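Spermidine synthase (Corynebacterium glutamicum ATCC 13032, PDB 3GJY) probably catalyses the transfer of an aminopropyl group from decarboxylated S-adenosylmethionine to putrescine, giving spermidine. Local coordinates at residues 101-104 with 105-108; 148-151 with 152-155; 178-181 with 182-186. All coordinates share one frame; numbering follows the deposited sequence. Where two conformers were deposited one is given.

In the fold
All three contacts are local, each between neighbouring turns at or near a helix end in the AdoMet-dependent methyltransferase fold, and they follow in series. Contact 1 opens helix 102-110, the crossover between strands 92-96 and 115-120; a formic acid molecule, probably from the crystallisation liquor, lies about 4 Å from the Cys101 side chain. Contact 2 spans helix 148-153 after strand 141-145, and contact 3 starts helix 180-189. Contacts 2 and 3 touch, their centres 10 Å apart: Glu153 packs on His185, and Arg149 lies beside Thr179. Contact 1 stands apart, its nearest atoms about 13 Å from contact 2 and about 15 Å from contact 3, on the opposite side of the chain's centre from contact 3.

Contact 1. Residues 101-104 with 105-108; sequences CTMA and RYFA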
# COMPACT_ATOMS: atom_id res chain seq x y z
N CYS A 101 -0.67 11.13 -0.37
CA CYS A 101 -1.46 10.69 -1.54
C CYS A 101 -0.62 10.37 -2.77
O CYS A 101 -1.14 10.40 -3.89
CB CYS A 101 -2.52 11.73 -1.91
SG CYS A 101 -3.76 12.04 -0.63
N THR A 102 0.66 10.06 -2.58
CA THR A 102 1.55 9.86 -3.71
C THR A 102 1.22 8.62 -4.54
O THR A 102 1.26 8.67 -5.78
CB THR A 102 2.98 9.86 -3.22
OG1 THR A 102 3.21 11.12 -2.55
CG2 THR A 102 4.02 9.59 -4.36
N MSE A 103 0.91 7.49 -3.89
CA MSE A 103 0.50 6.30 -4.64
C MSE A 103 -0.79 6.57 -5.45
O MSE A 103 -0.93 6.14 -6.59
CB MSE A 103 0.30 5.14 -3.65
CG MSE A 103 0.37 3.77 -4.25
SE MSE A 103 2.20 3.02 -4.51
CE MSE A 103 2.59 3.73 -6.32
N ALA A 104 -1.76 7.25 -4.82
CA ALA A 104 -3.01 7.62 -5.50
C ALA A 104 -2.73 8.48 -6.75
O ALA A 104 -3.31 8.27 -7.83
CB ALA A 104 -4.00 8.31 -4.53
N ARG A 105 -1.85 9.46 -6.56
CA ARG A 105 -1.41 10.36 -7.64
C ARG A 105 -0.75 9.57 -8.79
O ARG A 105 -0.96 9.85 -9.98
CB ARG A 105 -0.45 11.37 -7.01
CG ARG A 105 0.29 12.31 -7.98
CD ARG A 105 1.14 13.25 -7.13
NE ARG A 105 2.02 14.15 -7.89
CZ ARG A 105 3.33 13.98 -8.05
NH1 ARG A 105 3.94 12.88 -7.59
NH2 ARG A 105 4.01 14.93 -8.66
N TYR A 106 0.05 8.56 -8.42
CA TYR A 106 0.70 7.71 -9.40
C TYR A 106 -0.32 6.95 -10.24
O TYR A 106 -0.30 6.99 -11.48
CB TYR A 106 1.63 6.74 -8.65
CG TYR A 106 2.28 5.74 -9.56
CD1 TYR A 106 3.50 6.04 -10.19
CD2 TYR A 106 1.70 4.51 -9.80
CE1 TYR A 106 4.10 5.12 -11.05
CE2 TYR A 106 2.28 3.59 -10.68
CZ TYR A 106 3.48 3.91 -11.31
OH TYR A 106 4.05 2.99 -12.16
N PHE A 107 -1.23 6.23 -9.55
CA PHE A 107 -2.22 5.44 -10.28
C PHE A 107 -3.17 6.31 -11.08
O PHE A 107 -3.65 5.90 -12.14
CB PHE A 107 -2.99 4.48 -9.37
CG PHE A 107 -2.18 3.30 -8.94
CD1 PHE A 107 -1.80 2.35 -9.85
CD2 PHE A 107 -1.70 3.22 -7.64
CE1 PHE A 107 -1.01 1.26 -9.45
CE2 PHE A 107 -0.88 2.15 -7.24
CZ PHE A 107 -0.54 1.16 -8.16
N ALA A 108 -3.46 7.49 -10.56
CA ALA A 108 -4.35 8.42 -11.30
C ALA A 108 -3.71 8.82 -12.65
O ALA A 108 -4.43 9.03 -13.65
CB ALA A 108 -4.68 9.63 -10.49
O HOH W 1 2.86 10.30 -7.54
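Met103, a selenomethionine, in the conformer described reaches two aromatic rings of the next turn. Its CG, anti to the backbone N (chi1 -159°), comes within 3.6 Å of Phe107 CE2. The chain then bends, placing CE 3.7 Å from Tyr106 CD2, alongside a side chain that points the same way. Between these apolar touches the selenium makes a Met-aromatic contact, 5.4 Å from the centroid of the Phe107 ring and oblique to it. The two rings also meet: Tyr106 CD2 sits 4.0 Å above the centre of one Phe107 face.

Four successive i+4 to i backbone hydrogen bonds hold the turns, from Arg105 N to Cys101 O at the N-cap through to Ala108 N and Ala104 O; the straightest joins Phe107 N to Met103 O (3.0 Å, 171°). A water donates a hydrogen bond to Thr102 O (2.9 Å) and accepts one from Arg105 NH1 (2.8 Å), tying the extended arginine to the first turn. Its NH2 forms a salt bridge with Asp134.

The turn belongs to the beta-alpha-beta unit of strands 92-96 and 115-120. Ala104 and Phe107 pack on both strands, whereas Met103, Tyr106 and Phe107 also meet helix 69-85, where Tyr106 OH bonds Arg79.

Contact 2. Residues 148-151 with 152-155; sequences ARMV and AESF
Arg149 and Glu153, one turn apart on helix 148-153, form an i to i+4 helical salt bridge in which the flat groups are strongly inclined, their planes 66° apart. The carboxylate comes to the guanidinium edge with a single oxygen. OE2 accepts a hydrogen bond from Arg149 NE on its anti lone pair (2.8 Å); it sits somewhat out of the guanidinium plane, and the angle at the hydrogen is a bent 137°. Arg149 NH2 adds a weak second bond to the same OE2 at 3.1 Å. A bend at chi2 (62°) in Arg149 turns its otherwise extended chain toward the glutamate, while Glu153 stays straight beyond CG.

Met150, a selenomethionine, also lies against Glu153. In the conformer described the selenium is 3.5 Å from Glu153 OE1. Past the end of the helix Phe155 folds back, its CE1 4.0 Å from Val151 CG1, and its ring lays one face against the backbone of Ala152, whose CA stands 3.5 Å above the ring centre.

The backbone bonding changes near the end of the helix. Ala152 N and Glu153 N still bond to Ala148 O and Arg149 O, but Ser154 N is shared between Met150 O (3.2 Å) and Val151 O, the latter approached from well above its carbonyl plane. A water donating to Met150 O also pairs with Ser154 OG in the conformer described.

Ala148 and Val151 face Val119 of strand 115-120, while Arg149, Ala152 and Glu153 face helix 180-189 through Phe182 and His185. Arg149 is claimed from several directions: NH2 has a second, stronger partner in Asp291, and NH1 bonds Asn176 O. Held between two carboxylates and a carbonyl, the guanidinium is fixed in its rotation and its charge is probably well balanced.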
# COMPACT_ATOMS: atom_id res chain seq x y z
N ALA A 148 -9.42 4.43 8.83
CA ALA A 148 -9.43 3.44 7.76
C ALA A 148 -10.03 2.08 8.15
O ALA A 148 -10.62 1.40 7.29
CB ALA A 148 -8.03 3.26 7.19
N ARG A 149 -9.83 1.64 9.39
CA ARG A 149 -10.44 0.37 9.81
C ARG A 149 -11.95 0.49 9.80
O ARG A 149 -12.65 -0.40 9.29
CB ARG A 149 -9.98 -0.03 11.22
CG ARG A 149 -10.73 -1.21 11.77
CD ARG A 149 -10.60 -2.56 10.99
NE ARG A 149 -11.62 -3.49 11.51
CZ ARG A 149 -11.40 -4.66 12.11
NH1 ARG A 149 -10.17 -5.14 12.28
NH2 ARG A 149 -12.45 -5.32 12.59
N MSE A 150 -12.47 1.62 10.29
CA MSE A 150 -13.91 1.80 10.28
C MSE A 150 -14.46 1.90 8.86
O MSE A 150 -15.52 1.35 8.56
CB MSE A 150 -14.35 2.97 11.16
CG MSE A 150 -14.05 2.74 12.60
SE MSE A 150 -15.12 1.25 13.28
CE MSE A 150 -16.83 2.18 13.30
N VAL A 151 -13.72 2.56 7.97
CA VAL A 151 -14.19 2.65 6.58
C VAL A 151 -14.24 1.23 5.98
O VAL A 151 -15.22 0.89 5.30
CB VAL A 151 -13.29 3.60 5.77
CG1 VAL A 151 -13.61 3.51 4.27
CG2 VAL A 151 -13.49 5.03 6.25
N ALA A 152 -13.22 0.40 6.25
CA ALA A 152 -13.23 -0.97 5.72
C ALA A 152 -14.43 -1.74 6.24
O ALA A 152 -15.08 -2.47 5.49
CB ALA A 152 -11.91 -1.69 6.03
N GLU A 153 -14.77 -1.55 7.52
CA GLU A 153 -15.92 -2.27 8.07
C GLU A 153 -17.21 -1.89 7.38
O GLU A 153 -18.16 -2.71 7.37
CB GLU A 153 -16.08 -1.96 9.56
CG GLU A 153 -14.95 -2.55 10.38
CD GLU A 153 -15.08 -2.36 11.87
OE1 GLU A 153 -16.16 -1.94 12.32
OE2 GLU A 153 -14.10 -2.65 12.58
N SER A 154 -17.28 -0.68 6.82
CA SER A 154 -18.50 -0.28 6.11
C SER A 154 -18.51 -0.55 4.61
O SER A 154 -19.50 -0.25 3.94
CB SER A 154 -18.86 1.18 6.42
OG SER A 154 -19.54 1.26 7.66
N PHE A 155 -17.43 -1.16 4.07
CA PHE A 155 -17.43 -1.49 2.65
C PHE A 155 -18.69 -2.29 2.31
O PHE A 155 -19.02 -3.28 2.99
CB PHE A 155 -16.24 -2.39 2.27
CG PHE A 155 -14.87 -1.72 2.25
CD1 PHE A 155 -14.71 -0.34 2.08
CD2 PHE A 155 -13.75 -2.53 2.35
CE1 PHE A 155 -13.41 0.21 2.04
CE2 PHE A 155 -12.47 -1.99 2.31
CZ PHE A 155 -12.30 -0.62 2.16
O HOH W 2 -17.95 1.47 9.87

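Contact 3. Residues 178-181 with 182-186; sequences TTVE and FFEHC
An N-cap opens helix 180-189: Thr179 precedes the first turn, and its hydroxyl oxygen accepts from Phe182 N at 3.2 Å in a nearly straight hydrogen bond (N-H...O 162°). For this OG1 stands between the backbone N and the carbonyl carbon (chi1 59°), which brings it back over the turn it caps; the two side chains cross at about a right angle, with OG1 3.6 Å from Phe182 CB. The same hydroxyl also bonds Asp291 OD1, so the cap is tied to the chain's C-terminal region.

The carbonyl of Thr179 does double work. Its oxygen accepts from Phe183 N at 3.0 Å, nearly along the C=O axis, and it also lies 3.1 Å above one face of the Phe183 ring, offset toward the rim, where CD2 is the closest ring atom. Thr178 O reaches the far part of that ring, 3.4 Å from CE2. The ring is thus laid across the backbone that enters the helix, while the Phe183 side chain also packs on Glu212 and Met216 of helix 207-219.

In the alpha/beta fold this helix follows strand 160-165 and leads toward strand 194-202, on whose Tyr196 both Phe182 and Cys186 pack. Phe182 carries Cys186 SG 3.5 Å above one ring face, toward the rim, and meets Phe177 edge-to-face.

Regular helical bonds continue from Glu184 N to Val180 O (2.8 Å) and from His185 N to Glu181 O. Val180 and Glu184 run side by side, CG1 to CG at 4.1 Å. Glu181, bent at chi2 (79°), turns its carboxylate to the C-terminal segment: OE1 accepts from Asp291 N, and OE2 is bonded to His290 ND1.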
# COMPACT_ATOMS: atom_id res chain seq x y z
N THR A 178 -4.46 -6.22 10.60
CA THR A 178 -3.75 -7.46 10.27
C THR A 178 -4.55 -8.74 10.52
O THR A 178 -3.99 -9.84 10.42
CB THR A 178 -2.41 -7.57 11.04
OG1 THR A 178 -2.69 -7.84 12.41
CG2 THR A 178 -1.62 -6.27 10.89
N THR A 179 -5.82 -8.59 10.84
CA THR A 179 -6.62 -9.72 11.30
C THR A 179 -7.48 -10.28 10.19
O THR A 179 -7.82 -9.61 9.19
CB THR A 179 -7.57 -9.31 12.44
OG1 THR A 179 -8.44 -8.27 11.95
CG2 THR A 179 -6.80 -8.81 13.62
N VAL A 180 -7.92 -11.52 10.42
CA VAL A 180 -8.85 -12.19 9.52
C VAL A 180 -10.11 -11.33 9.32
O VAL A 180 -10.60 -11.18 8.20
CB VAL A 180 -9.20 -13.56 10.07
CG1 VAL A 180 -10.45 -14.15 9.35
CG2 VAL A 180 -7.96 -14.51 10.00
N GLU A 181 -10.59 -10.71 10.40
CA GLU A 181 -11.80 -9.89 10.28
C GLU A 181 -11.57 -8.70 9.35
O GLU A 181 -12.44 -8.39 8.53
CB GLU A 181 -12.26 -9.41 11.67
CG GLU A 181 -12.83 -10.54 12.57
CD GLU A 181 -11.75 -11.38 13.22
OE1 GLU A 181 -10.56 -10.99 13.23
OE2 GLU A 181 -12.12 -12.48 13.73
N PHE A 182 -10.41 -8.06 9.46
CA PHE A 182 -10.08 -6.97 8.54
C PHE A 182 -10.03 -7.46 7.10
O PHE A 182 -10.64 -6.84 6.24
CB PHE A 182 -8.75 -6.32 8.92
CG PHE A 182 -8.26 -5.32 7.91
CD1 PHE A 182 -8.91 -4.10 7.73
CD2 PHE A 182 -7.14 -5.61 7.13
CE1 PHE A 182 -8.43 -3.18 6.77
CE2 PHE A 182 -6.67 -4.70 6.20
CZ PHE A 182 -7.31 -3.51 6.01
N PHE A 183 -9.38 -8.59 6.88
CA PHE A 183 -9.27 -9.14 5.52
C PHE A 183 -10.64 -9.52 4.96
O PHE A 183 -10.91 -9.32 3.78
CB PHE A 183 -8.31 -10.33 5.44
CG PHE A 183 -6.91 -9.98 5.89
CD1 PHE A 183 -6.29 -8.80 5.47
CD2 PHE A 183 -6.22 -10.83 6.77
CE1 PHE A 183 -5.00 -8.48 5.93
CE2 PHE A 183 -4.95 -10.53 7.22
CZ PHE A 183 -4.34 -9.35 6.81
N GLU A 184 -11.54 -10.01 5.84
CA GLU A 184 -12.90 -10.35 5.41
C GLU A 184 -13.67 -9.11 4.96
O GLU A 184 -14.44 -9.18 3.97
CB GLU A 184 -13.71 -11.07 6.52
CG GLU A 184 -13.24 -12.52 6.81
CD GLU A 184 -13.72 -13.59 5.79
OE1 GLU A 184 -14.18 -13.27 4.66
OE2 GLU A 184 -13.59 -14.80 6.13
N HIS A 185 -13.50 -7.99 5.67
CA HIS A 185 -14.12 -6.75 5.23
C HIS A 185 -13.60 -6.32 3.85
O HIS A 185 -14.38 -5.93 2.98
CB HIS A 185 -13.93 -5.65 6.25
CG HIS A 185 -14.76 -5.84 7.48
ND1 HIS A 185 -14.25 -5.87 8.77
CD2 HIS A 185 -16.08 -6.07 7.59
CE1 HIS A 185 -15.26 -6.04 9.62
NE2 HIS A 185 -16.37 -6.17 8.92
N CYS A 186 -12.28 -6.41 3.68
CA CYS A 186 -11.66 -6.09 2.38
C CYS A 186 -12.17 -6.98 1.28
O CYS A 186 -12.51 -6.50 0.20
CB CYS A 186 -10.13 -6.16 2.49
SG CYS A 186 -9.41 -4.86 3.49